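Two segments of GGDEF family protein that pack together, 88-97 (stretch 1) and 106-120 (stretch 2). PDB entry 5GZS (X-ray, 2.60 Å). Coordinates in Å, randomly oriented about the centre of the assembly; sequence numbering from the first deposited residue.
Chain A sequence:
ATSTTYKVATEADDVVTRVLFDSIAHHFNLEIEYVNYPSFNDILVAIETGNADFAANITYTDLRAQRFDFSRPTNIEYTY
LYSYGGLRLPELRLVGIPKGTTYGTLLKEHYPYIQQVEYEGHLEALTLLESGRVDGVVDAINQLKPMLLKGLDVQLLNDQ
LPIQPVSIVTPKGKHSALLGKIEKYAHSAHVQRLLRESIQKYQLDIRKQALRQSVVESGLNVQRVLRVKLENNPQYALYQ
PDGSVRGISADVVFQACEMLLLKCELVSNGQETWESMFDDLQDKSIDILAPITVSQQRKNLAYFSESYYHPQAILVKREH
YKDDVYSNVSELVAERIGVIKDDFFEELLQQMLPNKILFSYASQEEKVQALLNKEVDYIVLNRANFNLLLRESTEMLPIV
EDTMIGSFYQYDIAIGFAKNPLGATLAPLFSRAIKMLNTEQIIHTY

Stretch 1 88-97: RLPELRLVGI
Stretch 2 (106-120) LLKEHYPYIQQVEYE

This contact is a two-strand parallel β pairing, continued by an apolar cluster in which a helix end and its following turn cover one side of the pair. Strand 94-97 runs alongside strand 115-119, their axes at 32°, with L94 beside Q115, V95 beside Q116, G96 beside V117 and I97 beside E118, CA atoms 4.9 to 5.1 Å apart.

The hydrogen bonds alternate in the parallel manner, with V95 and I97 each giving and accepting: Q115 N to R93 O (2.8 Å), V95 N to Q115 O (3.1 Å), V117 N to V95 O (2.9 Å), I97 N to V117 O (3.1 Å) and Y119 N to I97 O (3.2 Å).

V95 (chi1 t) and I97 (m, m) share a face with Q116. L107, on helix 106-110, reaches both: its CD2 lies 3.7 Å from V95 CG1 and 4.0 Å from I97 CD1. A type I turn from Y111 to I114 leads into the second strand and brings I114 CG2 to 3.4 Å from V95 CG2. L89 (m, t) extends the cluster, its CB 3.3 Å from Y111 CE2.

On the other face, L94 CD2 meets V117 CG2 at 3.7 Å. G96 leaves room for Y119 (chi1 p), whose CE2 sits 3.5 Å from G96 C; an ideal CB there would lie a tight 3.3 Å from CE2.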

# COMPACT_ATOMS: atom_id res chain seq x y z
N ARG A 88 -6.06 2.69 -16.11
CA ARG A 88 -5.77 3.40 -14.88
C ARG A 88 -4.48 4.20 -15.07
O ARG A 88 -3.69 3.91 -15.98
CB ARG A 88 -5.67 2.44 -13.71
CG ARG A 88 -7.01 1.99 -13.16
CD ARG A 88 -6.84 1.34 -11.80
NE ARG A 88 -5.52 0.74 -11.66
CZ ARG A 88 -5.16 -0.07 -10.66
NH1 ARG A 88 -6.03 -0.39 -9.71
NH2 ARG A 88 -3.93 -0.56 -10.63
N LEU A 89 -4.29 5.22 -14.24
CA LEU A 89 -3.02 5.95 -14.19
C LEU A 89 -1.80 5.02 -14.21
O LEU A 89 -0.96 5.14 -15.09
CB LEU A 89 -2.97 6.83 -12.95
CG LEU A 89 -4.01 7.92 -12.93
CD1 LEU A 89 -4.13 8.50 -11.55
CD2 LEU A 89 -3.59 8.99 -13.90
N PRO A 90 -1.71 4.06 -13.28
CA PRO A 90 -0.46 3.30 -13.33
C PRO A 90 -0.35 2.37 -14.54
O PRO A 90 0.42 1.42 -14.49
CB PRO A 90 -0.51 2.48 -12.04
CG PRO A 90 -1.97 2.27 -11.79
CD PRO A 90 -2.64 3.54 -12.25
N GLU A 91 -1.10 2.65 -15.61
CA GLU A 91 -1.01 1.85 -16.83
C GLU A 91 -0.57 2.69 -18.02
O GLU A 91 -0.65 2.24 -19.16
CB GLU A 91 -2.35 1.21 -17.18
CG GLU A 91 -2.90 0.20 -16.20
CD GLU A 91 -4.28 -0.29 -16.64
OE1 GLU A 91 -5.29 0.10 -16.00
OE2 GLU A 91 -4.36 -1.06 -17.62
N LEU A 92 -0.12 3.91 -17.78
CA LEU A 92 0.17 4.80 -18.91
C LEU A 92 1.62 5.25 -18.89
O LEU A 92 2.23 5.37 -17.83
CB LEU A 92 -0.75 6.02 -18.87
CG LEU A 92 -2.14 5.79 -18.28
CD1 LEU A 92 -2.88 7.11 -18.17
CD2 LEU A 92 -2.94 4.76 -19.10
N ARG A 93 2.16 5.49 -20.08
CA ARG A 93 3.51 6.04 -20.20
C ARG A 93 3.41 7.45 -20.79
O ARG A 93 4.28 8.28 -20.56
CB ARG A 93 4.39 5.12 -21.04
CG ARG A 93 4.26 3.65 -20.66
CD ARG A 93 4.35 2.80 -21.91
NE ARG A 93 3.29 3.16 -22.84
CZ ARG A 93 3.49 3.41 -24.13
NH1 ARG A 93 4.72 3.36 -24.63
NH2 ARG A 93 2.46 3.74 -24.91
N LEU A 94 2.32 7.70 -21.51
CA LEU A 94 1.96 9.04 -21.99
C LEU A 94 0.62 9.44 -21.44
O LEU A 94 -0.30 8.63 -21.42
CB LEU A 94 1.88 9.08 -23.51
CG LEU A 94 3.20 9.09 -24.25
CD1 LEU A 94 3.17 8.02 -25.33
CD2 LEU A 94 3.45 10.45 -24.83
N VAL A 95 0.51 10.69 -21.00
CA VAL A 95 -0.76 11.27 -20.55
C VAL A 95 -0.89 12.69 -21.08
O VAL A 95 0.06 13.48 -21.02
CB VAL A 95 -0.90 11.32 -19.01
CG1 VAL A 95 -2.18 12.02 -18.62
CG2 VAL A 95 -0.94 9.95 -18.44
N GLY A 96 -2.07 13.02 -21.60
CA GLY A 96 -2.36 14.37 -22.05
C GLY A 96 -2.74 15.22 -20.86
O GLY A 96 -3.42 14.76 -19.93
N ILE A 97 -2.27 16.46 -20.86
CA ILE A 97 -2.48 17.34 -19.72
C ILE A 97 -2.93 18.71 -20.19
O ILE A 97 -2.24 19.36 -21.00
CB ILE A 97 -1.20 17.50 -18.86
CG1 ILE A 97 -0.71 16.14 -18.33
CG2 ILE A 97 -1.45 18.47 -17.70
CD1 ILE A 97 -1.55 15.56 -17.20
N LEU A 106 0.23 17.48 -10.19
CA LEU A 106 -0.39 16.36 -9.50
C LEU A 106 0.12 15.03 -10.04
O LEU A 106 0.34 14.08 -9.27
CB LEU A 106 -1.91 16.41 -9.62
CG LEU A 106 -2.63 15.29 -8.87
CD1 LEU A 106 -2.68 15.60 -7.38
CD2 LEU A 106 -4.02 15.08 -9.41
N LEU A 107 0.30 14.94 -11.35
CA LEU A 107 0.63 13.65 -11.93
C LEU A 107 2.10 13.31 -11.81
O LEU A 107 2.45 12.13 -11.67
CB LEU A 107 0.19 13.57 -13.40
CG LEU A 107 -1.01 12.61 -13.60
CD1 LEU A 107 -2.33 13.16 -12.99
CD2 LEU A 107 -1.18 12.24 -15.07
N LYS A 108 2.95 14.33 -11.85
CA LYS A 108 4.39 14.14 -11.67
C LYS A 108 4.70 13.84 -10.21
O LYS A 108 5.67 13.14 -9.91
CB LYS A 108 5.15 15.39 -12.13
CG LYS A 108 5.74 15.27 -13.52
CD LYS A 108 7.23 14.95 -13.46
CE LYS A 108 7.64 14.04 -14.61
NZ LYS A 108 9.10 13.75 -14.59
N GLU A 109 3.88 14.37 -9.31
CA GLU A 109 4.07 14.12 -7.88
C GLU A 109 3.62 12.69 -7.53
O GLU A 109 4.23 12.04 -6.67
CB GLU A 109 3.32 15.16 -7.02
CG GLU A 109 3.34 14.84 -5.52
CD GLU A 109 2.58 15.84 -4.67
OE1 GLU A 109 2.54 17.04 -5.02
OE2 GLU A 109 2.01 15.41 -3.64
N HIS A 110 2.60 12.19 -8.21
CA HIS A 110 2.12 10.83 -7.93
C HIS A 110 2.56 9.78 -8.96
O HIS A 110 2.57 8.58 -8.65
CB HIS A 110 0.59 10.83 -7.81
CG HIS A 110 0.08 11.59 -6.63
ND1 HIS A 110 -0.31 12.91 -6.70
CD2 HIS A 110 -0.08 11.22 -5.33
CE1 HIS A 110 -0.68 13.33 -5.50
NE2 HIS A 110 -0.56 12.32 -4.66
N TYR A 111 2.93 10.20 -10.16
CA TYR A 111 3.37 9.24 -11.18
C TYR A 111 4.45 9.79 -12.09
O TYR A 111 4.25 9.88 -13.30
CB TYR A 111 2.19 8.80 -12.05
CG TYR A 111 1.19 7.90 -11.37
CD1 TYR A 111 1.46 6.55 -11.15
CD2 TYR A 111 -0.06 8.40 -10.98
CE1 TYR A 111 0.51 5.72 -10.55
CE2 TYR A 111 -1.00 7.57 -10.37
CZ TYR A 111 -0.71 6.24 -10.16
OH TYR A 111 -1.65 5.44 -9.56
N PRO A 112 5.62 10.14 -11.53
CA PRO A 112 6.60 10.94 -12.28
C PRO A 112 7.11 10.31 -13.58
O PRO A 112 7.66 11.04 -14.41
CB PRO A 112 7.76 11.10 -11.27
CG PRO A 112 7.56 10.02 -10.27
CD PRO A 112 6.08 9.79 -10.18
N TYR A 113 6.92 9.00 -13.76
CA TYR A 113 7.50 8.27 -14.89
C TYR A 113 6.73 8.49 -16.17
O TYR A 113 7.31 8.65 -17.25
CB TYR A 113 7.59 6.76 -14.60
CG TYR A 113 7.59 5.88 -15.85
CD1 TYR A 113 8.75 5.73 -16.62
CD2 TYR A 113 6.45 5.18 -16.25
CE1 TYR A 113 8.77 4.92 -17.76
CE2 TYR A 113 6.46 4.36 -17.39
CZ TYR A 113 7.62 4.24 -18.13
OH TYR A 113 7.64 3.44 -19.25
N ILE A 114 5.41 8.49 -16.06
CA ILE A 114 4.59 8.91 -17.18
C ILE A 114 5.09 10.24 -17.71
O ILE A 114 5.48 11.11 -16.92
CB ILE A 114 3.10 9.10 -16.79
CG1 ILE A 114 2.65 8.10 -15.72
CG2 ILE A 114 2.25 9.01 -18.03
CD1 ILE A 114 1.14 8.06 -15.52
N GLN A 115 5.08 10.46 -19.01
CA GLN A 115 5.37 11.82 -19.38
C GLN A 115 4.14 12.47 -19.96
O GLN A 115 3.37 11.86 -20.71
CB GLN A 115 6.54 11.95 -20.35
CG GLN A 115 7.83 11.52 -19.62
CD GLN A 115 9.11 11.51 -20.46
OE1 GLN A 115 9.06 11.38 -21.68
NE2 GLN A 115 10.24 11.76 -19.81
N GLN A 116 4.02 13.74 -19.62
CA GLN A 116 2.89 14.57 -19.93
C GLN A 116 3.07 15.22 -21.28
O GLN A 116 4.20 15.53 -21.67
CB GLN A 116 2.74 15.63 -18.84
CG GLN A 116 2.52 14.98 -17.48
CD GLN A 116 2.52 15.98 -16.36
OE1 GLN A 116 2.34 17.18 -16.57
NE2 GLN A 116 2.73 15.49 -15.14
N VAL A 117 1.98 15.41 -22.02
CA VAL A 117 2.00 16.15 -23.28
C VAL A 117 0.86 17.16 -23.27
O VAL A 117 -0.32 16.78 -23.20
CB VAL A 117 1.87 15.24 -24.50
CG1 VAL A 117 2.10 16.05 -25.78
CG2 VAL A 117 2.81 14.07 -24.40
N GLU A 118 1.22 18.44 -23.28
CA GLU A 118 0.27 19.52 -23.08
C GLU A 118 -0.61 19.75 -24.30
O GLU A 118 -0.18 19.56 -25.44
CB GLU A 118 1.01 20.81 -22.72
CG GLU A 118 0.34 22.07 -23.25
CD GLU A 118 1.22 23.30 -23.11
OE1 GLU A 118 1.71 23.56 -21.99
OE2 GLU A 118 1.43 24.00 -24.12
N TYR A 119 -1.84 20.16 -24.04
CA TYR A 119 -2.78 20.47 -25.11
C TYR A 119 -3.63 21.70 -24.78
O TYR A 119 -3.57 22.22 -23.66
CB TYR A 119 -3.68 19.25 -25.41
CG TYR A 119 -4.56 18.78 -24.26
CD1 TYR A 119 -5.67 19.52 -23.86
CD2 TYR A 119 -4.31 17.58 -23.61
CE1 TYR A 119 -6.48 19.11 -22.83
CE2 TYR A 119 -5.13 17.15 -22.57
CZ TYR A 119 -6.21 17.93 -22.19
OH TYR A 119 -7.05 17.54 -21.16
N GLU A 120 -4.40 22.15 -25.76
CA GLU A 120 -5.33 23.26 -25.55
C GLU A 120 -6.74 22.95 -26.04
O GLU A 120 -6.99 22.91 -27.25
CB GLU A 120 -4.84 24.51 -26.26
CG GLU A 120 -3.65 25.17 -25.61
CD GLU A 120 -3.51 26.60 -26.07
OE1 GLU A 120 -4.56 27.26 -26.30
OE2 GLU A 120 -2.36 27.06 -26.22